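Local coordinates for aluminum resistance protein (Clostridium novyi, PDB 3I16) that binds pyridoxal 5'-phosphate and probably acts as a carbon-sulfur lyase of the methionine gamma-lyase family, with a likely part in aluminium resistance, at residues Asp155-Glu158 with Pro162-Glu165. Numbering follows the deposited sequence.
Sequences DLKE and PNLE
With CG opposite the carbonyl carbon (chi1 -57°), Lys157 sends its methylenes across to Asn163, whose own CG stands opposite the backbone N (chi1 -172°). The two side chains cross at about a right angle, and Lys157 CG rests 3.6 Å from Asn163 CB. After a bend at chi3 (-62°), Lys157 CE still lies 4.2 Å from Pro162 O. Lysine suits this exposed place because its aliphatic part can pack against a neighbour while the ammonium group stays at the surface.

Beside this pair, Leu156 brings one methyl, CD2, against the CA and N corner of the Pro162 ring, 3.7 Å from CA, while the ring's CD lies farther off at 4.5 Å. Pro162, the buried member of the group, turns its ring to Ile202 of helix 196-209, where a rigid apolar residue fits well.

No direct hydrogen bond joins 155-158 to 162-165; two waters do that work. Both donate to Asp155 O, using the carbonyl oxygen twice. One, 2.7 Å from Asp155 O, accepts from the backbone N of Asn163; the other accepts from Asn163 ND2 at 2.9 Å. Asn163 is thus tied through main chain and side chain to the same carbonyl. Asp155 turns its carboxylate elsewhere, with OD1 bonded to Gln153 NE2.

The amide of Asn163 divides its duties: while ND2 serves the water, OD1 accepts from the backbone N of Glu166. Asparagine's short side chain can fold back onto an amide N that the first helical turn leaves without a carbonyl partner. This is a classic N-cap, here opening helix 164-173 after the surface loop that follows strand 150-153, at the edge of the sheet within this chain, a strand-loop-helix connection in the large alpha/beta domain of a PLP-dependent, aminotransferase-like fold.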
loop_
_atom_site.group_PDB
_atom_site.type_symbol
_atom_site.label_atom_id
_atom_site.label_comp_id
_atom_site.label_asym_id
_atom_site.label_seq_id
_atom_site.Cartn_x
_atom_site.Cartn_y
_atom_site.Cartn_z
ATOM N N ASP B 155 16.828 -24.388 35.268
ATOM C CA ASP B 155 17.595 -24.777 34.094
ATOM C C ASP B 155 17.195 -26.157 33.593
ATOM O O ASP B 155 16.623 -26.968 34.326
ATOM C CB ASP B 155 19.095 -24.804 34.446
ATOM C CG ASP B 155 19.661 -23.416 34.760
ATOM O OD1 ASP B 155 19.067 -22.382 34.363
ATOM O OD2 ASP B 155 20.729 -23.354 35.388
ATOM N N LEU B 156 17.495 -26.411 32.325
ATOM C CA LEU B 156 17.309 -27.726 31.765
ATOM C C LEU B 156 18.405 -28.603 32.352
ATOM O O LEU B 156 19.392 -28.109 32.917
ATOM C CB LEU B 156 17.431 -27.707 30.261
ATOM C CG LEU B 156 16.357 -27.006 29.449
ATOM C CD1 LEU B 156 16.815 -27.039 27.996
ATOM C CD2 LEU B 156 15.021 -27.686 29.614
ATOM N N LYS B 157 18.218 -29.903 32.231
ATOM C CA LYS B 157 19.172 -30.847 32.764
ATOM C C LYS B 157 20.392 -30.884 31.842
ATOM O O LYS B 157 20.336 -30.388 30.727
ATOM C CB LYS B 157 18.541 -32.237 32.880
ATOM C CG LYS B 157 17.283 -32.263 33.734
ATOM C CD LYS B 157 17.045 -33.615 34.334
ATOM C CE LYS B 157 16.831 -34.708 33.333
ATOM N NZ LYS B 157 17.177 -36.035 33.967
ATOM N N GLU B 158 21.487 -31.463 32.320
ATOM C CA GLU B 158 22.705 -31.592 31.505
ATOM C C GLU B 158 22.408 -32.259 30.168
ATOM O O GLU B 158 23.014 -31.908 29.167
ATOM C CB GLU B 158 23.792 -32.367 32.246
ATOM C CG GLU B 158 24.252 -31.699 33.537
ATOM N N PRO B 162 13.811 -31.264 30.164
ATOM C CA PRO B 162 13.242 -30.493 31.287
ATOM C C PRO B 162 13.492 -31.167 32.624
ATOM O O PRO B 162 13.419 -32.401 32.703
ATOM C CB PRO B 162 11.745 -30.481 30.983
ATOM C CG PRO B 162 11.655 -30.679 29.485
ATOM C CD PRO B 162 12.821 -31.532 29.107
ATOM N N ASN B 163 13.814 -30.376 33.653
ATOM C CA ASN B 163 14.044 -30.903 34.985
ATOM C C ASN B 163 12.727 -30.807 35.756
ATOM O O ASN B 163 12.509 -29.892 36.562
ATOM C CB ASN B 163 15.149 -30.130 35.706
ATOM C CG ASN B 163 15.543 -30.782 37.020
ATOM O OD1 ASN B 163 14.862 -31.685 37.510
ATOM N ND2 ASN B 163 16.646 -30.328 37.601
ATOM N N LEU B 164 11.868 -31.790 35.519
ATOM C CA LEU B 164 10.533 -31.797 36.076
ATOM C C LEU B 164 10.536 -31.807 37.600
ATOM O O LEU B 164 9.771 -31.080 38.220
ATOM C CB LEU B 164 9.717 -32.965 35.513
ATOM C CG LEU B 164 9.515 -33.048 33.997
ATOM C CD1 LEU B 164 8.698 -34.311 33.645
ATOM C CD2 LEU B 164 8.847 -31.787 33.414
ATOM N N GLU B 165 11.421 -32.582 38.206
ATOM C CA GLU B 165 11.475 -32.655 39.664
ATOM C C GLU B 165 11.809 -31.301 40.268
ATOM O O GLU B 165 11.215 -30.908 41.261
ATOM C CB GLU B 165 12.470 -33.718 40.130
ATOM C CG GLU B 165 12.145 -35.119 39.570
ATOM C CD GLU B 165 12.890 -36.247 40.255
ATOM O OE1 GLU B 165 13.678 -35.985 41.195
ATOM O OE2 GLU B 165 12.673 -37.415 39.851
HETATM O O HOH W 1 14.186 -27.516 33.371
HETATM O O HOH W 2 17.639 -27.866 36.431
#